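Side-chain contacts in protein FkbI (Streptomyces hygroscopicus, PDB 1R2J), which probably oxidises an acyl-ACP with FAD as cofactor, on the pathway to the methoxymalonyl extender unit of the polyketide FK520: residues 6-11 against 58-63; 67-72 against 234-239. All coordinates share one frame; numbering follows the deposited sequence.

Contact 1: 6-11 against 58-63; sequences ALLTDL and GEFTAH
Leu8 and His63 face each other between two nearly parallel helices of the N-terminal helical domain of an acyl-CoA dehydrogenase fold. The segment axes come within 10.7 Å and cross at -20°. Side chains span this gap, and the meeting of Leu8 with Phe60 is apolar. His63 has the most surface buried here, followed by Leu8 and Phe60.

Leu8 points at helix 54-67 and meets Phe60 at about a right angle. Its CD2 lies in the plane of the phenyl ring, at the edge, 3.8 Å from Phe60 CE1. Leu8 CG sits just behind, 3.9 Å from Phe60 CE1. The contact is therefore a methyl against a ring rim, not a methyl over a ring face. Phe60 does not start out toward helix 5-12. Phe60 CG is anti to the backbone N (chi1 170°), which swings the ring across to Leu8. Arg4, Leu38 and Met75 also touch this ring, and Leu71 packs on Leu8. With an alanine here instead of Leu8, the CE1-CZ edge of Phe60 is likely to lose its aliphatic neighbour, and a gap would probably open between the helices.

His63 carries the other end of the contact. Its ring reaches out from helix 54-67 towards helix 5-12. Leu8 CB is a looser neighbour, 4.5 Å from His63 ND1. The Thr9 methyl comes closer, in the plane of the imidazole at its edge. Thr9 CG2 is 3.5 Å from His63 NE2. The 3.2 Å from Thr9 CG2 to His63 CE1 is short for two carbons, and its exact value is doubtful.

Contact 2: 67-72 against 234-239; sequences LCSSLR and VGILRA
Ser69 and Arg72, on the first turns of helix 69-88, meet Ile236 of helix 219-248. The contact is small and buried. It joins the N-terminal and C-terminal helical domains of the fold.

Cys68 comes first and is the N-cap of helix 69-88. Its thiol sulfur takes the N-H of Leu71 in a nearly straight capping bond, with Leu71 N to Cys68 SG at 3.3 Å and an angle of 167°. Ser69 follows and points at the other helix. Its OG sits beside the backbone N (chi1 -63°), anti to the carbonyl carbon, and this places it against the CG1-CD1 branch of Ile236. Ser69 OG is 3.6 Å from Ile236 CG1 and 3.7 Å from Ile236 CD1. Arg72 lies one turn on. Its guanidinium turns an edge to Ile236, with Arg72 NH1 a loose 4.5 Å from Ile236 CD1. Ser69 O lies over one face of that group, towards the rim. The Arg72 side chain is about 8 Å from the bound FAD.

Helix 332-345 packs beside both segments, with Asp339 on Ser69, Met343 on Arg72 and Ala336 on Ile236. Thr61 of helix 54-67 also touches Arg72.

From the N terminus, helix 5-12 comes first. Contact 1 closes a loop of 46 residues back onto it, and that loop includes helices 16-22 and 27-35. Contact 2 opens just afterwards, so the two are in series and do not cross. Its loop is far longer. It takes in 161 residues, including the strands of the middle part of the chain, before helix 219-248 arrives. Helices 54-67 and 69-88 are consecutive, and they carry the two contacts side by side, with centres about 9 Å apart. Leu67 CD1 packs 3.4 Å from Leu8 O, and Arg238 reaches His63. Together they tie the N-terminal helices to each other and to the C-terminal helical domain.

Contact 1: 6-11 against 58-63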
# COMPACT_ATOMS: atom_id res chain seq x y z
N ALA A 6 -8.46 13.07 -12.74
CA ALA A 6 -9.39 14.18 -12.54
C ALA A 6 -10.56 13.70 -11.70
O ALA A 6 -11.02 14.40 -10.79
CB ALA A 6 -9.88 14.71 -13.88
N LEU A 7 -11.03 12.50 -12.01
CA LEU A 7 -12.14 11.89 -11.30
C LEU A 7 -11.84 11.76 -9.80
O LEU A 7 -12.71 12.05 -8.98
CB LEU A 7 -12.45 10.50 -11.88
CG LEU A 7 -13.46 9.65 -11.10
CD1 LEU A 7 -14.84 10.24 -11.26
CD2 LEU A 7 -13.44 8.21 -11.62
N LEU A 8 -10.63 11.31 -9.47
CA LEU A 8 -10.19 11.10 -8.09
C LEU A 8 -9.96 12.43 -7.40
O LEU A 8 -10.11 12.55 -6.17
CB LEU A 8 -8.88 10.31 -8.04
CG LEU A 8 -9.11 8.83 -7.77
CD1 LEU A 8 -9.73 8.65 -6.38
CD2 LEU A 8 -10.01 8.28 -8.84
N THR A 9 -9.56 13.43 -8.18
CA THR A 9 -9.34 14.73 -7.58
C THR A 9 -10.71 15.16 -7.13
O THR A 9 -10.84 15.86 -6.12
CB THR A 9 -8.97 15.88 -8.54
OG1 THR A 9 -10.07 16.18 -9.41
CG2 THR A 9 -7.73 15.55 -9.32
N ASP A 10 -11.77 14.84 -7.89
CA ASP A 10 -12.96 15.37 -7.29
C ASP A 10 -13.81 14.53 -6.36
O ASP A 10 -14.64 15.04 -5.62
CB ASP A 10 -13.83 16.27 -8.21
CG ASP A 10 -13.12 16.95 -9.39
OD1 ASP A 10 -13.44 16.68 -10.55
OD2 ASP A 10 -12.26 17.80 -9.08
N LEU A 11 -13.52 13.23 -6.44
CA LEU A 11 -14.07 12.21 -5.60
C LEU A 11 -13.47 12.70 -4.27
O LEU A 11 -14.19 13.13 -3.37
CB LEU A 11 -13.54 10.83 -6.00
CG LEU A 11 -14.59 9.99 -6.73
CD1 LEU A 11 -15.22 10.83 -7.82
CD2 LEU A 11 -13.97 8.73 -7.31
N GLY A 58 0.80 3.12 -11.97
CA GLY A 58 1.73 3.75 -11.03
C GLY A 58 1.50 5.24 -10.87
O GLY A 58 1.36 5.75 -9.76
N GLU A 59 1.48 5.96 -11.99
CA GLU A 59 1.24 7.39 -11.95
C GLU A 59 -0.15 7.67 -11.39
O GLU A 59 -0.36 8.68 -10.72
CB GLU A 59 1.40 8.00 -13.34
CG GLU A 59 2.77 7.68 -13.95
CD GLU A 59 3.08 8.46 -15.22
OE1 GLU A 59 2.19 8.55 -16.09
OE2 GLU A 59 4.21 8.96 -15.33
N PHE A 60 -1.08 6.75 -11.63
CA PHE A 60 -2.43 6.92 -11.11
C PHE A 60 -2.39 6.78 -9.59
O PHE A 60 -3.05 7.53 -8.86
CB PHE A 60 -3.38 5.87 -11.71
CG PHE A 60 -4.74 5.83 -11.05
CD1 PHE A 60 -5.48 7.00 -10.87
CD2 PHE A 60 -5.27 4.63 -10.59
CE1 PHE A 60 -6.73 6.97 -10.24
CE2 PHE A 60 -6.51 4.58 -9.97
CZ PHE A 60 -7.24 5.75 -9.79
N THR A 61 -1.59 5.82 -9.12
CA THR A 61 -1.43 5.55 -7.70
C THR A 61 -0.73 6.74 -7.05
O THR A 61 -1.07 7.14 -5.93
CB THR A 61 -0.59 4.26 -7.48
OG1 THR A 61 -1.31 3.14 -8.02
CG2 THR A 61 -0.34 4.01 -5.99
N ALA A 62 0.24 7.31 -7.76
CA ALA A 62 0.97 8.47 -7.27
C ALA A 62 -0.00 9.63 -7.09
O ALA A 62 0.02 10.32 -6.08
CB ALA A 62 2.08 8.86 -8.27
N HIS A 63 -0.87 9.84 -8.08
CA HIS A 63 -1.83 10.93 -8.00
C HIS A 63 -2.79 10.76 -6.82
O HIS A 63 -3.10 11.73 -6.12
CB HIS A 63 -2.62 11.05 -9.31
CG HIS A 63 -3.57 12.21 -9.33
ND1 HIS A 63 -4.92 12.07 -9.10
CD2 HIS A 63 -3.35 13.53 -9.51
CE1 HIS A 63 -5.49 13.26 -9.14
NE2 HIS A 63 -4.56 14.16 -9.39

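Contact 2: 67-72 against 234-239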
# COMPACT_ATOMS: atom_id res chain seq x y z
N LEU A 67 -3.34 12.98 -2.96
CA LEU A 67 -4.62 13.46 -2.43
C LEU A 67 -4.90 12.93 -1.02
O LEU A 67 -5.22 13.70 -0.11
CB LEU A 67 -5.76 13.03 -3.35
CG LEU A 67 -5.69 13.47 -4.81
CD1 LEU A 67 -6.80 12.78 -5.61
CD2 LEU A 67 -5.81 14.98 -4.90
N CYS A 68 -4.78 11.62 -0.85
CA CYS A 68 -5.02 10.98 0.43
C CYS A 68 -4.28 9.65 0.45
O CYS A 68 -4.55 8.78 -0.38
CB CYS A 68 -6.52 10.74 0.63
SG CYS A 68 -6.91 9.66 2.02
N SER A 69 -3.35 9.49 1.39
CA SER A 69 -2.58 8.25 1.45
C SER A 69 -3.35 7.09 2.09
O SER A 69 -2.94 5.94 1.96
CB SER A 69 -1.25 8.48 2.18
OG SER A 69 -0.44 9.41 1.46
N SER A 70 -4.44 7.39 2.79
CA SER A 70 -5.25 6.32 3.38
C SER A 70 -5.96 5.63 2.21
O SER A 70 -5.98 4.40 2.11
CB SER A 70 -6.31 6.88 4.34
OG SER A 70 -5.76 7.26 5.59
N LEU A 71 -6.54 6.44 1.33
CA LEU A 71 -7.23 5.91 0.17
C LEU A 71 -6.22 5.14 -0.68
O LEU A 71 -6.51 4.04 -1.17
CB LEU A 71 -7.85 7.05 -0.65
CG LEU A 71 -8.55 6.68 -1.96
CD1 LEU A 71 -9.65 5.65 -1.70
CD2 LEU A 71 -9.15 7.94 -2.58
N ARG A 72 -5.03 5.71 -0.83
CA ARG A 72 -3.95 5.10 -1.61
C ARG A 72 -3.60 3.74 -1.02
O ARG A 72 -3.35 2.77 -1.74
CB ARG A 72 -2.72 6.01 -1.58
CG ARG A 72 -1.71 5.82 -2.71
CD ARG A 72 -0.77 4.65 -2.49
NE ARG A 72 -0.27 4.50 -1.12
CZ ARG A 72 0.32 5.45 -0.40
NH1 ARG A 72 0.49 6.68 -0.88
NH2 ARG A 72 0.75 5.15 0.82
N VAL A 234 5.73 8.80 -4.32
CA VAL A 234 5.96 9.82 -5.34
C VAL A 234 4.79 10.80 -5.20
O VAL A 234 4.96 12.00 -5.34
CB VAL A 234 5.94 9.21 -6.77
CG1 VAL A 234 6.02 10.33 -7.81
CG2 VAL A 234 7.10 8.25 -6.94
N GLY A 235 3.60 10.26 -4.92
CA GLY A 235 2.42 11.11 -4.75
C GLY A 235 2.56 12.05 -3.57
O GLY A 235 2.23 13.24 -3.65
N ILE A 236 3.08 11.51 -2.46
CA ILE A 236 3.29 12.32 -1.27
C ILE A 236 4.26 13.46 -1.60
O ILE A 236 4.05 14.61 -1.19
CB ILE A 236 3.85 11.46 -0.12
CG1 ILE A 236 2.82 10.38 0.25
CG2 ILE A 236 4.18 12.34 1.07
CD1 ILE A 236 3.26 9.42 1.35
N LEU A 237 5.32 13.15 -2.34
CA LEU A 237 6.30 14.18 -2.72
C LEU A 237 5.63 15.22 -3.61
O LEU A 237 5.93 16.41 -3.50
CB LEU A 237 7.50 13.54 -3.43
CG LEU A 237 8.48 12.85 -2.47
CD1 LEU A 237 9.33 11.85 -3.21
CD2 LEU A 237 9.34 13.90 -1.77
N ARG A 238 4.73 14.78 -4.48
CA ARG A 238 4.00 15.72 -5.35
C ARG A 238 3.20 16.70 -4.50
O ARG A 238 3.24 17.91 -4.72
CB ARG A 238 3.02 14.99 -6.29
CG ARG A 238 3.64 14.28 -7.48
CD ARG A 238 2.53 13.70 -8.38
NE ARG A 238 3.07 12.91 -9.49
CZ ARG A 238 2.33 12.25 -10.38
NH1 ARG A 238 1.00 12.26 -10.29
NH2 ARG A 238 2.92 11.56 -11.34
N ALA A 239 2.46 16.16 -3.53
CA ALA A 239 1.64 17.01 -2.66
C ALA A 239 2.50 17.97 -1.85
O ALA A 239 2.14 19.15 -1.66
CB ALA A 239 0.80 16.15 -1.72